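Local atomic coordinates of cellulase (Bacteroides salanitronis, PDB entry 6WQY), a protein that probably acts as a broad-specificity endoglucanase, hydrolysing beta-1,4-glycosidic bonds in cellulose and related polysaccharides through its family 5 catalytic domain. Residues N165-A171 / T216-P222; M247-Y253 / P304-M310; T259-N264 / T354-A358. All coordinates share one frame; numbering follows the deposited sequence.

Contact 1 (N165-A171 / T216-P222)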
loop_
_atom_site.group_PDB
_atom_site.type_symbol
_atom_site.label_atom_id
_atom_site.label_comp_id
_atom_site.label_asym_id
_atom_site.label_seq_id
_atom_site.Cartn_x
_atom_site.Cartn_y
_atom_site.Cartn_z
ATOM N N ASN A 165 -18.010 -1.436 2.003
ATOM C CA ASN A 165 -16.738 -1.480 2.704
ATOM C C ASN A 165 -15.729 -2.442 2.083
ATOM O O ASN A 165 -14.630 -2.593 2.643
ATOM C CB ASN A 165 -16.937 -1.743 4.197
ATOM C CG ASN A 165 -17.258 -0.466 4.971
ATOM O OD1 ASN A 165 -17.276 0.640 4.407
ATOM N ND2 ASN A 165 -17.472 -0.603 6.276
ATOM N N PHE A 166 -15.999 -3.011 0.902
ATOM C CA PHE A 166 -14.911 -3.615 0.136
ATOM C C PHE A 166 -13.865 -2.569 -0.224
ATOM O O PHE A 166 -12.703 -2.920 -0.469
ATOM C CB PHE A 166 -15.413 -4.316 -1.140
ATOM C CG PHE A 166 -15.632 -3.399 -2.316
ATOM C CD1 PHE A 166 -16.818 -2.705 -2.472
ATOM C CD2 PHE A 166 -14.634 -3.220 -3.267
ATOM C CE1 PHE A 166 -17.011 -1.849 -3.532
ATOM C CE2 PHE A 166 -14.822 -2.357 -4.322
ATOM C CZ PHE A 166 -16.019 -1.668 -4.459
ATOM N N LEU A 167 -14.269 -1.293 -0.313
ATOM C CA LEU A 167 -13.414 -0.221 -0.811
ATOM C C LEU A 167 -12.861 0.583 0.354
ATOM O O LEU A 167 -13.615 1.112 1.184
ATOM C CB LEU A 167 -14.200 0.671 -1.763
ATOM C CG LEU A 167 -13.418 1.854 -2.340
ATOM C CD1 LEU A 167 -12.201 1.422 -3.153
ATOM C CD2 LEU A 167 -14.364 2.696 -3.209
ATOM N N VAL A 168 -11.531 0.672 0.379
ATOM C CA VAL A 168 -10.745 1.401 1.370
ATOM C C VAL A 168 -10.093 2.599 0.689
ATOM O O VAL A 168 -9.630 2.493 -0.451
ATOM C CB VAL A 168 -9.645 0.464 1.915
ATOM C CG1 VAL A 168 -8.668 1.187 2.836
ATOM C CG2 VAL A 168 -10.246 -0.742 2.610
ATOM N N PHE A 169 -10.038 3.733 1.393
ATOM C CA PHE A 169 -9.253 4.883 0.942
ATOM C C PHE A 169 -7.986 4.972 1.798
ATOM O O PHE A 169 -8.084 4.949 3.029
ATOM C CB PHE A 169 -10.021 6.204 1.120
ATOM C CG PHE A 169 -11.359 6.286 0.412
ATOM C CD1 PHE A 169 -11.680 5.536 -0.709
ATOM C CD2 PHE A 169 -12.298 7.175 0.910
ATOM C CE1 PHE A 169 -12.923 5.670 -1.314
ATOM C CE2 PHE A 169 -13.537 7.310 0.312
ATOM C CZ PHE A 169 -13.852 6.563 -0.804
ATOM N N GLU A 170 -6.825 5.122 1.151
ATOM C CA GLU A 170 -5.528 5.308 1.807
ATOM C C GLU A 170 -5.049 6.725 1.497
ATOM O O GLU A 170 -4.935 7.099 0.333
ATOM C CB GLU A 170 -4.549 4.265 1.274
ATOM C CG GLU A 170 -3.120 4.436 1.731
ATOM C CD GLU A 170 -2.200 3.477 1.009
ATOM O OE1 GLU A 170 -2.254 2.240 1.312
ATOM O OE2 GLU A 170 -1.447 3.924 0.121
ATOM N N ALA A 171 -4.764 7.508 2.540
ATOM C CA ALA A 171 -4.635 8.958 2.410
ATOM C C ALA A 171 -3.595 9.364 1.382
ATOM O O ALA A 171 -3.806 10.317 0.619
ATOM C CB ALA A 171 -4.224 9.524 3.763
ATOM N N THR A 216 -18.387 5.348 7.691
ATOM C CA THR A 216 -17.993 4.104 8.341
ATOM C C THR A 216 -17.019 3.281 7.502
ATOM O O THR A 216 -16.768 2.116 7.832
ATOM C CB THR A 216 -19.231 3.262 8.701
ATOM O OG1 THR A 216 -20.095 3.153 7.565
ATOM C CG2 THR A 216 -20.010 3.908 9.840
ATOM N N ARG A 217 -16.475 3.857 6.438
ATOM C CA ARG A 217 -15.514 3.175 5.578
ATOM C C ARG A 217 -14.182 2.999 6.302
ATOM O O ARG A 217 -13.758 3.859 7.069
ATOM C CB ARG A 217 -15.293 4.025 4.322
ATOM C CG ARG A 217 -14.456 3.349 3.245
ATOM C CD ARG A 217 -14.341 4.168 1.972
ATOM N NE ARG A 217 -15.627 4.586 1.446
ATOM C CZ ARG A 217 -16.513 3.778 0.876
ATOM N NH1 ARG A 217 -16.248 2.489 0.719
ATOM N NH2 ARG A 217 -17.680 4.268 0.466
ATOM N N TYR A 218 -13.500 1.868 6.043
ATOM C CA TYR A 218 -12.138 1.694 6.545
ATOM C C TYR A 218 -11.185 2.563 5.734
ATOM O O TYR A 218 -11.268 2.626 4.499
ATOM C CB TYR A 218 -11.693 0.229 6.462
ATOM C CG TYR A 218 -12.470 -0.711 7.359
ATOM C CD1 TYR A 218 -13.719 -1.160 6.996
ATOM C CD2 TYR A 218 -11.952 -1.135 8.581
ATOM C CE1 TYR A 218 -14.437 -2.017 7.813
ATOM C CE2 TYR A 218 -12.668 -1.979 9.407
ATOM C CZ TYR A 218 -13.905 -2.429 9.016
ATOM O OH TYR A 218 -14.642 -3.273 9.814
ATOM N N LEU A 219 -10.288 3.244 6.441
ATOM C CA LEU A 219 -9.320 4.140 5.835
ATOM C C LEU A 219 -7.915 3.747 6.271
ATOM O O LEU A 219 -7.707 3.296 7.407
ATOM C CB LEU A 219 -9.566 5.590 6.253
ATOM C CG LEU A 219 -11.005 6.089 6.131
ATOM C CD1 LEU A 219 -11.102 7.521 6.643
ATOM C CD2 LEU A 219 -11.526 5.995 4.710
ATOM N N GLY A 220 -6.947 3.939 5.371
ATOM C CA GLY A 220 -5.538 3.731 5.677
ATOM C C GLY A 220 -4.819 5.064 5.823
ATOM O O GLY A 220 -5.049 5.984 5.043
ATOM N N VAL A 221 -3.944 5.143 6.820
ATOM C CA VAL A 221 -3.163 6.345 7.106
ATOM C C VAL A 221 -1.717 5.947 7.370
ATOM O O VAL A 221 -1.468 5.067 8.205
ATOM C CB VAL A 221 -3.768 7.154 8.271
ATOM C CG1 VAL A 221 -4.987 7.929 7.788
ATOM C CG2 VAL A 221 -4.139 6.256 9.448
ATOM N N PRO A 222 -0.741 6.569 6.690
ATOM C CA PRO A 222 0.647 6.139 6.849
ATOM C C PRO A 222 1.443 6.956 7.853
ATOM O O PRO A 222 1.114 8.097 8.190
ATOM C CB PRO A 222 1.225 6.344 5.441
ATOM C CG PRO A 222 0.514 7.593 4.962
ATOM C CD PRO A 222 -0.912 7.429 5.500
HETATM O O HOH W 1 -13.783 -0.066 3.752
HETATM O O HOH W 2 -19.321 2.162 5.197
#
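Arg217 sets CD over the centre of one face of the Phe169 ring, 3.6 Å from the ring centroid in a CH-pi contact, with NE over the same face. The two residues belong to segments that carry neighbouring parallel strands, 167-170 and 219-222, the fourth and fifth of the TIM barrel typical of glycoside hydrolase family 5. Beyond the ring the arginine bends at chi3 (-53°), which turns its guanidinium toward the start of strand 167-170; there NH1 donates to Leu167 O at 3.0 Å, the oxygen lying at the guanidinium edge. The ring and guanidinium planes are inclined by 36°, so the cationic end is not stacked flat on the phenyl group. Leu219 adds CD2 beside Phe169 CB, 3.9 Å away.

The strands themselves are joined by the alternating bonds of parallel pairing: Gly220 N gives to Phe169 O at 2.8 Å, and Ala171 N to Gly220 O at 2.9 Å. Just ahead of the two strands, Asn165 ND2 reaches Thr216 O at 3.2 Å, approaching from 46° above the carbonyl plane and hence away from its lone pairs. A water receives a bond from Thr216 OG1 and donates to Asn165 OD1, tying the other branch of the amide to the same threonine.

Partners outside the two segments position the arginine: Lys163 O and Gly164 O accept from its terminal nitrogens, and Asn214 OD1 holds NE. Phe169 also meets the Trp153 ring, while Leu219 leans on Phe203 and Arg208 of helix 191-209, outside the barrel. A second water donates to both Asn165 O and Leu167 O and accepts from Tyr218 N at 3.0 Å.

Contact 2 (M247-Y253 / P304-M310)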
loop_
_atom_site.group_PDB
_atom_site.type_symbol
_atom_site.label_atom_id
_atom_site.label_comp_id
_atom_site.label_asym_id
_atom_site.label_seq_id
_atom_site.Cartn_x
_atom_site.Cartn_y
_atom_site.Cartn_z
ATOM N N MET A 247 -6.668 2.350 9.806
ATOM C CA MET A 247 -5.630 1.325 9.770
ATOM C C MET A 247 -4.290 1.976 9.454
ATOM O O MET A 247 -4.206 2.792 8.528
ATOM C CB MET A 247 -5.941 0.258 8.702
ATOM C CG MET A 247 -7.371 -0.266 8.727
ATOM S SD MET A 247 -7.701 -1.586 7.569
ATOM C CE MET A 247 -7.504 -0.726 6.015
ATOM N N VAL A 248 -3.258 1.628 10.213
ATOM C CA VAL A 248 -1.919 2.170 9.989
ATOM C C VAL A 248 -1.271 1.439 8.824
ATOM O O VAL A 248 -1.146 0.211 8.836
ATOM C CB VAL A 248 -1.061 2.026 11.247
ATOM C CG1 VAL A 248 0.301 2.672 11.058
ATOM C CG2 VAL A 248 -1.776 2.620 12.464
ATOM N N ALA A 249 -0.828 2.191 7.825
ATOM C CA ALA A 249 -0.175 1.635 6.648
ATOM C C ALA A 249 1.336 1.727 6.789
ATOM O O ALA A 249 1.860 2.807 7.048
ATOM C CB ALA A 249 -0.603 2.417 5.402
ATOM N N VAL A 250 2.040 0.596 6.587
ATOM C CA VAL A 250 3.497 0.575 6.496
ATOM C C VAL A 250 3.892 -0.191 5.239
ATOM O O VAL A 250 3.119 -0.975 4.695
ATOM C CB VAL A 250 4.178 -0.032 7.738
ATOM C CG1 VAL A 250 3.901 0.815 8.969
ATOM C CG2 VAL A 250 3.764 -1.467 7.953
ATOM N N HIS A 251 5.128 0.020 4.795
ATOM C CA HIS A 251 5.712 -0.764 3.708
ATOM C C HIS A 251 6.921 -1.509 4.251
ATOM O O HIS A 251 7.594 -1.032 5.172
ATOM C CB HIS A 251 6.122 0.120 2.518
ATOM C CG HIS A 251 4.963 0.798 1.852
ATOM N ND1 HIS A 251 5.103 1.723 0.841
ATOM C CD2 HIS A 251 3.632 0.669 2.047
ATOM C CE1 HIS A 251 3.908 2.138 0.444
ATOM N NE2 HIS A 251 2.991 1.516 1.161
ATOM N N PHE A 252 7.201 -2.686 3.683
ATOM C CA PHE A 252 8.263 -3.533 4.210
ATOM C C PHE A 252 8.951 -4.276 3.077
ATOM O O PHE A 252 8.389 -5.237 2.541
ATOM C CB PHE A 252 7.735 -4.537 5.236
ATOM C CG PHE A 252 8.810 -5.394 5.838
ATOM C CD1 PHE A 252 9.608 -4.907 6.865
ATOM C CD2 PHE A 252 9.043 -6.682 5.375
ATOM C CE1 PHE A 252 10.597 -5.692 7.423
ATOM C CE2 PHE A 252 10.032 -7.464 5.930
ATOM C CZ PHE A 252 10.807 -6.968 6.950
ATOM N N TYR A 253 10.173 -3.865 2.770
ATOM C CA TYR A 253 10.996 -4.497 1.749
ATOM C C TYR A 253 12.331 -4.973 2.316
ATOM O O TYR A 253 13.232 -5.354 1.550
ATOM C CB TYR A 253 11.260 -3.533 0.606
ATOM C CG TYR A 253 10.070 -3.172 -0.256
ATOM C CD1 TYR A 253 9.612 -4.065 -1.214
ATOM C CD2 TYR A 253 9.447 -1.933 -0.152
ATOM C CE1 TYR A 253 8.574 -3.730 -2.060
ATOM C CE2 TYR A 253 8.392 -1.600 -0.985
ATOM C CZ TYR A 253 7.964 -2.498 -1.945
ATOM O OH TYR A 253 6.985 -2.200 -2.861
ATOM N N PRO A 304 -5.650 -1.483 14.067
ATOM C CA PRO A 304 -5.266 -2.326 12.926
ATOM C C PRO A 304 -4.150 -1.690 12.117
ATOM O O PRO A 304 -3.950 -0.475 12.136
ATOM C CB PRO A 304 -6.558 -2.442 12.104
ATOM C CG PRO A 304 -7.359 -1.246 12.473
ATOM C CD PRO A 304 -6.957 -0.830 13.860
ATOM N N ALA A 305 -3.437 -2.540 11.380
ATOM C CA ALA A 305 -2.339 -2.094 10.537
ATOM C C ALA A 305 -2.188 -3.056 9.376
ATOM O O ALA A 305 -2.509 -4.240 9.490
ATOM C CB ALA A 305 -1.031 -2.025 11.332
ATOM N N TYR A 306 -1.652 -2.550 8.260
ATOM C CA TYR A 306 -1.439 -3.389 7.093
ATOM C C TYR A 306 -0.117 -3.044 6.435
ATOM O O TYR A 306 0.411 -1.945 6.573
ATOM C CB TYR A 306 -2.580 -3.309 6.074
ATOM C CG TYR A 306 -2.793 -1.960 5.402
ATOM C CD1 TYR A 306 -3.449 -0.934 6.059
ATOM C CD2 TYR A 306 -2.371 -1.727 4.098
ATOM C CE1 TYR A 306 -3.673 0.289 5.448
ATOM C CE2 TYR A 306 -2.589 -0.511 3.476
ATOM C CZ TYR A 306 -3.249 0.504 4.150
ATOM O OH TYR A 306 -3.512 1.721 3.569
ATOM N N ILE A 307 0.421 -4.024 5.717
ATOM C CA ILE A 307 1.676 -3.884 4.980
ATOM C C ILE A 307 1.264 -3.626 3.534
ATOM O O ILE A 307 0.983 -4.547 2.758
ATOM C CB ILE A 307 2.563 -5.114 5.146
ATOM C CG1 ILE A 307 2.957 -5.314 6.616
ATOM C CG2 ILE A 307 3.798 -4.996 4.273
ATOM C CD1 ILE A 307 3.374 -6.710 6.943
ATOM N N GLY A 308 1.182 -2.348 3.176
ATOM C CA GLY A 308 0.662 -1.948 1.885
ATOM C C GLY A 308 1.543 -2.320 0.712
ATOM O O GLY A 308 1.045 -2.376 -0.418
ATOM N N GLU A 309 2.843 -2.539 0.952
ATOM C CA GLU A 309 3.760 -3.029 -0.065
ATOM C C GLU A 309 4.808 -3.913 0.608
ATOM O O GLU A 309 5.346 -3.549 1.662
ATOM C CB GLU A 309 4.491 -1.903 -0.798
ATOM C CG GLU A 309 3.601 -0.942 -1.536
ATOM C CD GLU A 309 4.350 0.172 -2.261
ATOM O OE1 GLU A 309 5.585 0.043 -2.471
ATOM O OE2 GLU A 309 3.678 1.178 -2.635
ATOM N N MET A 310 5.120 -5.036 -0.044
ATOM C CA MET A 310 6.189 -5.966 0.319
ATOM C C MET A 310 6.479 -6.764 -0.953
ATOM O O MET A 310 5.746 -6.652 -1.943
ATOM C CB MET A 310 5.801 -6.855 1.512
ATOM C CG MET A 310 4.463 -7.554 1.396
ATOM S SD MET A 310 4.406 -8.989 0.300
ATOM C CE MET A 310 5.485 -10.150 1.153
#
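Glu309 lies stacked on His251: its CG stands over the centre of the imidazole, 3.7 Å from the centroid, and the carboxylate plane is turned only 22° from the ring. Glu309 OE2 thereby comes within 3.2 Å of His251 CE1. Tyr253 approaches the same carboxylate in another manner, with its ring plane at 74° to it and OE1 lying at the ring edge. Tyr253 OH donates to Glu309 OE1 at 2.7 Å, on the anti side of the carboxylate. The second oxygen, OE2, forms a salt bridge with Arg76, and His251 ND1 is hydrogen-bonded to Glu174.

These groups cluster at or just beyond the C-terminal ends of strands 246-251 and 305-310, the sixth and seventh of the parallel TIM barrel. In family 5 enzymes the nucleophile is a glutamate at the end of the seventh strand, a position consistent with Glu309. Pairing is regular up to Val250 O, which accepts from Gly308 N at 2.8 Å. One residue then slips in, and Phe252 N binds Glu309 O at 2.9 Å. Gly308 occupies this step beside the His251 ring, where a CB would crowd NE2.

Further down the barrel Tyr306 turns its ring face to Ala249, whose CB lies 3.5 Å from Tyr306 CZ, while Met247 CB meets the ring edge at Tyr306 CD1, 3.8 Å off. Chi1 of 65° puts Tyr306 CG between its own backbone N and carbonyl, folding the ring across Ala249; its hydroxyl bonds to Glu170. The other face of the sheet carries Val248, Val250, Ala305 and Ile307, which pack on helices 228-234 and 284-299.

Contact 3 (T259-N264 / T354-A358)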
loop_
_atom_site.group_PDB
_atom_site.type_symbol
_atom_site.label_atom_id
_atom_site.label_comp_id
_atom_site.label_asym_id
_atom_site.label_seq_id
_atom_site.Cartn_x
_atom_site.Cartn_y
_atom_site.Cartn_z
ATOM N N THR A 259 15.719 -7.654 -1.881
ATOM C CA THR A 259 14.387 -7.833 -2.446
ATOM C C THR A 259 14.238 -7.171 -3.808
ATOM O O THR A 259 13.474 -7.677 -4.635
ATOM C CB THR A 259 13.309 -7.356 -1.473
ATOM O OG1 THR A 259 13.556 -5.983 -1.156
ATOM C CG2 THR A 259 13.290 -8.198 -0.209
ATOM N N GLU A 260 14.929 -6.061 -4.070
ATOM C CA GLU A 260 14.887 -5.449 -5.388
ATOM C C GLU A 260 16.121 -5.773 -6.230
ATOM O O GLU A 260 16.113 -5.520 -7.438
ATOM C CB GLU A 260 14.694 -3.930 -5.290
ATOM C CG GLU A 260 14.423 -3.287 -6.640
ATOM C CD GLU A 260 13.731 -1.949 -6.545
ATOM O OE1 GLU A 260 14.098 -1.166 -5.663
ATOM O OE2 GLU A 260 12.816 -1.687 -7.353
ATOM N N ASN A 261 17.173 -6.315 -5.632
ATOM C CA ASN A 261 18.313 -6.856 -6.381
ATOM C C ASN A 261 19.016 -5.792 -7.224
ATOM O O ASN A 261 19.415 -6.050 -8.361
ATOM C CB ASN A 261 17.883 -8.039 -7.257
ATOM C CG ASN A 261 19.060 -8.838 -7.789
ATOM O OD1 ASN A 261 20.068 -9.006 -7.106
ATOM N ND2 ASN A 261 18.935 -9.336 -9.019
ATOM N N ALA A 262 19.201 -4.595 -6.661
ATOM C CA ALA A 262 19.695 -3.465 -7.447
ATOM C C ALA A 262 21.012 -3.785 -8.148
ATOM O O ALA A 262 21.115 -3.688 -9.376
ATOM C CB ALA A 262 19.842 -2.224 -6.559
ATOM N N ASP A 263 22.040 -4.146 -7.385
ATOM C CA ASP A 263 23.371 -4.358 -7.947
ATOM C C ASP A 263 23.620 -5.804 -8.368
ATOM O O ASP A 263 24.764 -6.159 -8.668
ATOM C CB ASP A 263 24.451 -3.896 -6.967
ATOM C CG ASP A 263 25.719 -3.427 -7.672
ATOM O OD1 ASP A 263 25.629 -2.984 -8.840
ATOM O OD2 ASP A 263 26.806 -3.511 -7.063
ATOM N N ASN A 264 22.575 -6.631 -8.406
ATOM C CA ASN A 264 22.649 -8.013 -8.885
ATOM C C ASN A 264 23.806 -8.783 -8.249
ATOM O O ASN A 264 24.551 -9.501 -8.921
ATOM C CB ASN A 264 22.714 -8.072 -10.416
ATOM C CG ASN A 264 22.298 -9.424 -10.964
ATOM O OD1 ASN A 264 21.421 -10.091 -10.418
ATOM N ND2 ASN A 264 22.943 -9.843 -12.050
ATOM N N THR A 354 16.464 -8.935 -14.375
ATOM C CA THR A 354 16.900 -9.322 -13.043
ATOM C C THR A 354 16.177 -8.574 -11.935
ATOM O O THR A 354 16.538 -8.729 -10.762
ATOM C CB THR A 354 18.414 -9.119 -12.906
ATOM O OG1 THR A 354 18.731 -7.732 -13.085
ATOM C CG2 THR A 354 19.168 -9.954 -13.933
ATOM N N GLN A 355 15.174 -7.762 -12.270
ATOM C CA GLN A 355 14.459 -6.988 -11.262
ATOM C C GLN A 355 12.962 -7.022 -11.524
ATOM O O GLN A 355 12.275 -5.998 -11.408
ATOM C CB GLN A 355 14.964 -5.546 -11.206
ATOM C CG GLN A 355 16.423 -5.404 -10.806
ATOM C CD GLN A 355 16.808 -3.959 -10.549
ATOM O OE1 GLN A 355 16.861 -3.512 -9.402
ATOM N NE2 GLN A 355 17.070 -3.218 -11.618
ATOM N N SER A 356 12.433 -8.185 -11.897
ATOM C CA SER A 356 11.026 -8.305 -12.248
ATOM C C SER A 356 10.198 -8.715 -11.036
ATOM O O SER A 356 10.434 -9.774 -10.433
ATOM C CB SER A 356 10.798 -9.309 -13.371
ATOM O OG SER A 356 9.401 -9.433 -13.607
ATOM N N TRP A 357 9.211 -7.884 -10.708
ATOM C CA TRP A 357 8.239 -8.163 -9.670
ATOM C C TRP A 357 6.998 -8.857 -10.211
ATOM O O TRP A 357 6.123 -9.237 -9.435
ATOM C CB TRP A 357 7.758 -6.848 -9.033
ATOM C CG TRP A 357 8.811 -5.947 -8.489
ATOM C CD1 TRP A 357 9.506 -4.992 -9.169
ATOM C CD2 TRP A 357 9.271 -5.880 -7.130
ATOM N NE1 TRP A 357 10.374 -4.348 -8.327
ATOM C CE2 TRP A 357 10.249 -4.866 -7.068
ATOM C CE3 TRP A 357 8.951 -6.570 -5.963
ATOM C CZ2 TRP A 357 10.912 -4.534 -5.900
ATOM C CZ3 TRP A 357 9.608 -6.223 -4.794
ATOM C CH2 TRP A 357 10.583 -5.223 -4.775
ATOM N N ALA A 358 6.880 -9.016 -11.528
ATOM C CA ALA A 358 5.602 -9.388 -12.119
ATOM C C ALA A 358 5.223 -10.832 -11.812
ATOM O O ALA A 358 6.026 -11.756 -12.010
ATOM C CB ALA A 358 5.680 -9.216 -13.638
HETATM O O HOH W 3 12.500 -2.810 -9.996
HETATM O O HOH W 4 19.763 -6.211 -11.042
#
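Asn261 reaches Thr354 with its amide, and CB, CG and ND2 in turn come near the same carbonyl. Asn261 CB lies 3.8 Å from Thr354 O, and CG keeps about the same distance. With CG anti to the backbone N (chi1 -166°), the amide is carried toward the 354-358 loop so that Asn261 ND2 donates to Thr354 O at 3.0 Å. That bond is nearly straight, 173° at the hydrogen, and the oxygen lies in the amide plane. The second N-H of Asn261 ND2 turns back along its own segment to Asn264 OD1, also 3.0 Å away, and the two bonds together hold the amide against rotation.

Asn261 leaves helix 256-259 with positive phi and opens a type I beta turn, in which Asn264 N bonds to Asn261 O at 3.2 Å. The turn belongs to the loop following the sixth strand of the TIM barrel, and segment 354-358 to the loop following the eighth. With an alanine at Asn261, Thr354 O and Asn264 OD1 would probably lose their shared donor, and with it the direct hydrogen bond joining the two loops.

A water extends the link on the backbone side, donating to Asn261 O at 2.7 Å and pairing with Thr354 OG1. A second polar bridge lies beside Trp357. Glu260 brings its carboxylate to the indole edge with the planes 70° apart, Glu260 OE2 sitting 3.7 Å from Trp357 CZ2. Another water donates to Glu260 OE2 and accepts from Trp357 NE1 at 3.1 Å. The indole also meets Trp345 edge-to-face and touches Val313, and its CH2 comes close to Thr259 O.

How the contacts relate
Following the chain from the N terminus, contact 1 closes first, joining strands 167-170 and 219-222 across a crossover that includes helix 191-209. It is complete before contact 2 opens on the next strand, and the two adjoin in the barrel: Leu219 O meets Met247 N, and the Glu170-Tyr306 bond joins them across the interior. Contact 3 begins inside the loop that contact 2 closes but ends beyond it, so those two cross. Here Tyr253 O meets Thr259 OG1, and Tyr253 CE1 packs on Trp357 CH2, tying the residues just past the sixth strand to the loop after the eighth. Contacts 1 and 3, their centres about 30 Å apart, flank the chain's centre from opposite sides.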